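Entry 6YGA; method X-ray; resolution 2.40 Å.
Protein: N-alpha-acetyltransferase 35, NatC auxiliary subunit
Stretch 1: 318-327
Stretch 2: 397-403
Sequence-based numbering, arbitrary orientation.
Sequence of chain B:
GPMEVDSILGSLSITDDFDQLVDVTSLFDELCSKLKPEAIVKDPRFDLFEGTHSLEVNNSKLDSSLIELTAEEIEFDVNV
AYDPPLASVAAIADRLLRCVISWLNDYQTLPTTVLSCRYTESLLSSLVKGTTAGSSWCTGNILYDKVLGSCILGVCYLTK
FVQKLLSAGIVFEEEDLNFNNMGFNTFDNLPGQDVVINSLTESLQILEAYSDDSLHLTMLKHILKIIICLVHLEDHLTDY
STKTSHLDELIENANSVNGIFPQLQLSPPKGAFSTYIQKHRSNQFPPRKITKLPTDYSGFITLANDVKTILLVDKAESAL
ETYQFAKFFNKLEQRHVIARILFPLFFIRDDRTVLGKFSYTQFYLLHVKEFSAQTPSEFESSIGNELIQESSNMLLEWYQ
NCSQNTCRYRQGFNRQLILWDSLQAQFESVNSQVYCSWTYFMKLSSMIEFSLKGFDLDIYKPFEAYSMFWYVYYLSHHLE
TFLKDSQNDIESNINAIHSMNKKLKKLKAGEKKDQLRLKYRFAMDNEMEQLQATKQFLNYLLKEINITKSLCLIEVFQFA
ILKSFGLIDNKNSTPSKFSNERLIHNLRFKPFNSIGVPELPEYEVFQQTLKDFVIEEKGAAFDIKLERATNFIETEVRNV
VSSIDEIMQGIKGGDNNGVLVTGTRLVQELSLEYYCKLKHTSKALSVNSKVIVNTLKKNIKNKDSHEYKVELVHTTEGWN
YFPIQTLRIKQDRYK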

# COMPACT_ATOMS: atom_id res chain seq x y z
N SER B 318 21.76 20.63 -8.27
CA SER B 318 22.75 19.57 -8.19
C SER B 318 22.05 18.24 -7.96
O SER B 318 20.87 18.19 -7.60
CB SER B 318 23.77 19.84 -7.07
OG SER B 318 23.17 19.74 -5.79
N ALA B 319 22.79 17.16 -8.18
CA ALA B 319 22.25 15.83 -7.93
C ALA B 319 22.00 15.60 -6.45
O ALA B 319 21.09 14.84 -6.08
CB ALA B 319 23.19 14.76 -8.49
N LEU B 320 22.79 16.23 -5.58
CA LEU B 320 22.60 16.06 -4.15
C LEU B 320 21.32 16.72 -3.67
O LEU B 320 20.68 16.23 -2.73
CB LEU B 320 23.81 16.62 -3.39
CG LEU B 320 23.88 16.35 -1.89
CD1 LEU B 320 23.58 14.89 -1.59
CD2 LEU B 320 25.25 16.74 -1.36
N GLU B 321 20.91 17.81 -4.32
CA GLU B 321 19.68 18.48 -3.92
C GLU B 321 18.45 17.66 -4.31
O GLU B 321 17.47 17.61 -3.56
CB GLU B 321 19.62 19.89 -4.53
CG GLU B 321 20.55 20.87 -3.82
CD GLU B 321 20.51 22.27 -4.43
OE1 GLU B 321 19.93 22.42 -5.52
OE2 GLU B 321 21.06 23.20 -3.81
N THR B 322 18.48 17.01 -5.48
CA THR B 322 17.40 16.09 -5.83
C THR B 322 17.42 14.86 -4.94
O THR B 322 16.36 14.38 -4.51
CB THR B 322 17.50 15.68 -7.30
OG1 THR B 322 18.77 15.05 -7.55
CG2 THR B 322 17.34 16.88 -8.22
N TYR B 323 18.61 14.33 -4.66
CA TYR B 323 18.72 13.13 -3.84
C TYR B 323 18.12 13.36 -2.45
O TYR B 323 17.32 12.55 -1.97
CB TYR B 323 20.19 12.71 -3.75
CG TYR B 323 20.49 11.52 -2.85
CD1 TYR B 323 20.41 10.22 -3.33
CD2 TYR B 323 20.87 11.71 -1.53
CE1 TYR B 323 20.69 9.14 -2.52
CE2 TYR B 323 21.16 10.64 -0.71
CZ TYR B 323 21.07 9.36 -1.21
OH TYR B 323 21.35 8.29 -0.38
N GLN B 324 18.48 14.47 -1.81
CA GLN B 324 17.94 14.78 -0.49
C GLN B 324 16.47 15.16 -0.56
O GLN B 324 15.73 14.94 0.41
CB GLN B 324 18.75 15.90 0.16
CG GLN B 324 20.19 15.51 0.48
CD GLN B 324 20.32 14.68 1.75
OE1 GLN B 324 19.57 13.72 1.96
NE2 GLN B 324 21.27 15.04 2.60
N PHE B 325 16.02 15.73 -1.68
CA PHE B 325 14.59 15.97 -1.85
C PHE B 325 13.82 14.66 -1.86
O PHE B 325 12.78 14.53 -1.21
CB PHE B 325 14.32 16.76 -3.13
CG PHE B 325 12.86 17.04 -3.38
CD1 PHE B 325 12.07 16.13 -4.08
CD2 PHE B 325 12.27 18.20 -2.92
CE1 PHE B 325 10.73 16.38 -4.31
CE2 PHE B 325 10.92 18.46 -3.15
CZ PHE B 325 10.16 17.54 -3.84
N ALA B 326 14.33 13.66 -2.58
CA ALA B 326 13.68 12.35 -2.59
C ALA B 326 13.74 11.68 -1.23
O ALA B 326 12.84 10.91 -0.89
CB ALA B 326 14.32 11.45 -3.65
N LYS B 327 14.78 11.95 -0.44
CA LYS B 327 14.91 11.28 0.85
C LYS B 327 13.95 11.85 1.89
O LYS B 327 13.60 11.15 2.85
CB LYS B 327 16.35 11.38 1.36
CG LYS B 327 17.33 10.51 0.60
CD LYS B 327 17.45 9.12 1.23
CE LYS B 327 18.18 9.18 2.56
NZ LYS B 327 18.41 7.83 3.16
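Stretch 2, residues 397-403: EWYQNCS

Two helical segments of one chain of the NatC auxiliary subunit pack side by side. Stretch 1 is helical from Ala-319 through Lys-327 and the helix runs on beyond it; stretch 2 continues a helix that begins earlier in the chain. Their N-to-C directions are 36° apart, so the helices run the same way at a moderate crossing angle, with axes 9.6 Å apart at closest approach. Together the two stretches bury 316 Å², and no clear hydrogen bond joins them; the contact rests mainly on aromatic and small apolar side chains.

Ser-318 precedes the helix as its N-cap: its OG accepts a weak bond from Glu-321 N at 3.3 Å, well away from stretch 2. One residue on, Ala-319 meets the other helix mainly through its carbonyl, with O lying 3.8 Å from Tyr-399 OH. Leu-320 and Glu-321 point away. Thr-322, in the p rotamer, turns its hydroxyl back to its own helix, where OG1 donates to Ala-319 O at 2.8 Å; the same OG1 lies 3.0 Å from Tyr-399 OH. The phenol of Tyr-399 thus reaches the first turn of the helix; its CA-to-CB bond points sideways (chi1 -84°, m), but the end of the side chain comes nearer. Tyr-323 N is 3.4 Å from Tyr-399 OH, but the angle is poor for a hydrogen bond, and this amide instead donates to Ala-319 O at 2.9 Å within the helix.

The side chain of Tyr-323 (chi1 t) also starts sideways, but its end comes nearer to stretch 2. There it meets Trp-398, likewise t: the tyrosine ring and the six-membered ring of the indole are nearly parallel, planes at 5°, but slid apart, with centroids 5.0 Å apart and little overlap. The closest atoms are Tyr-323 CE1 and Trp-398 CH2, at 3.4 Å.

Gln-324 points away and Phe-325 sideways, neither touching stretch 2. Ala-326 then faces it directly. Its methyl group fits among three side chains, with CB 3.9 Å from Trp-398 CZ3, 3.7 Å from Tyr-399 CD1 and 3.7 Å from Cys-402 SG. The backbones are close here: Ala-326 CA and Cys-402 CA are 6.0 Å apart, and Ala-326 O lies 3.5 Å from Cys-402 CB. Lys-327 closes the stretch; its CA-to-CB bond points away, yet its aliphatic chain still borders the indole, with CD at the ring edge, 4.1 Å from Trp-398 CZ2.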

# COMPACT_ATOMS: atom_id res chain seq x y z
N GLU B 397 14.59 4.39 -11.02
CA GLU B 397 13.66 3.58 -10.24
C GLU B 397 13.81 3.83 -8.75
O GLU B 397 12.82 3.76 -8.01
CB GLU B 397 13.86 2.09 -10.55
CG GLU B 397 13.38 1.68 -11.94
CD GLU B 397 13.69 0.24 -12.26
OE1 GLU B 397 14.20 -0.48 -11.38
OE2 GLU B 397 13.43 -0.18 -13.41
N TRP B 398 15.03 4.13 -8.29
CA TRP B 398 15.22 4.47 -6.89
C TRP B 398 14.46 5.74 -6.52
O TRP B 398 13.84 5.82 -5.45
CB TRP B 398 16.72 4.62 -6.58
CG TRP B 398 17.00 5.01 -5.17
CD1 TRP B 398 17.24 4.17 -4.11
CD2 TRP B 398 17.08 6.34 -4.65
NE1 TRP B 398 17.46 4.90 -2.97
CE2 TRP B 398 17.36 6.24 -3.27
CE3 TRP B 398 16.93 7.61 -5.21
CZ2 TRP B 398 17.50 7.36 -2.45
CZ3 TRP B 398 17.07 8.72 -4.39
CH2 TRP B 398 17.35 8.59 -3.03
N TYR B 399 14.50 6.75 -7.39
CA TYR B 399 13.76 7.98 -7.13
C TYR B 399 12.26 7.73 -7.11
O TYR B 399 11.54 8.24 -6.25
CB TYR B 399 14.10 9.04 -8.19
CG TYR B 399 15.35 9.83 -7.91
CD1 TYR B 399 15.31 10.99 -7.14
CD2 TYR B 399 16.58 9.43 -8.42
CE1 TYR B 399 16.45 11.72 -6.89
CE2 TYR B 399 17.73 10.15 -8.17
CZ TYR B 399 17.66 11.30 -7.40
OH TYR B 399 18.79 12.03 -7.15
N GLN B 400 11.77 6.93 -8.07
CA GLN B 400 10.34 6.67 -8.16
C GLN B 400 9.83 5.92 -6.94
O GLN B 400 8.71 6.14 -6.48
CB GLN B 400 10.03 5.89 -9.44
CG GLN B 400 8.56 5.63 -9.68
CD GLN B 400 8.24 5.38 -11.15
OE1 GLN B 400 8.92 5.88 -12.04
NE2 GLN B 400 7.18 4.61 -11.40
N ASN B 401 10.65 5.02 -6.38
CA ASN B 401 10.25 4.28 -5.19
C ASN B 401 10.03 5.19 -3.99
O ASN B 401 9.28 4.83 -3.08
CB ASN B 401 11.29 3.21 -4.87
CG ASN B 401 10.88 2.33 -3.71
OD1 ASN B 401 9.96 1.52 -3.82
ND2 ASN B 401 11.56 2.48 -2.58
N CYS B 402 10.65 6.38 -3.98
CA CYS B 402 10.51 7.28 -2.84
C CYS B 402 9.09 7.80 -2.68
O CYS B 402 8.67 8.11 -1.57
CB CYS B 402 11.48 8.45 -2.95
SG CYS B 402 13.21 7.98 -2.80
N SER B 403 8.34 7.91 -3.78
CA SER B 403 6.98 8.43 -3.69
C SER B 403 5.93 7.34 -3.54
O SER B 403 4.74 7.61 -3.74
CB SER B 403 6.67 9.30 -4.91
OG SER B 403 6.42 8.49 -6.04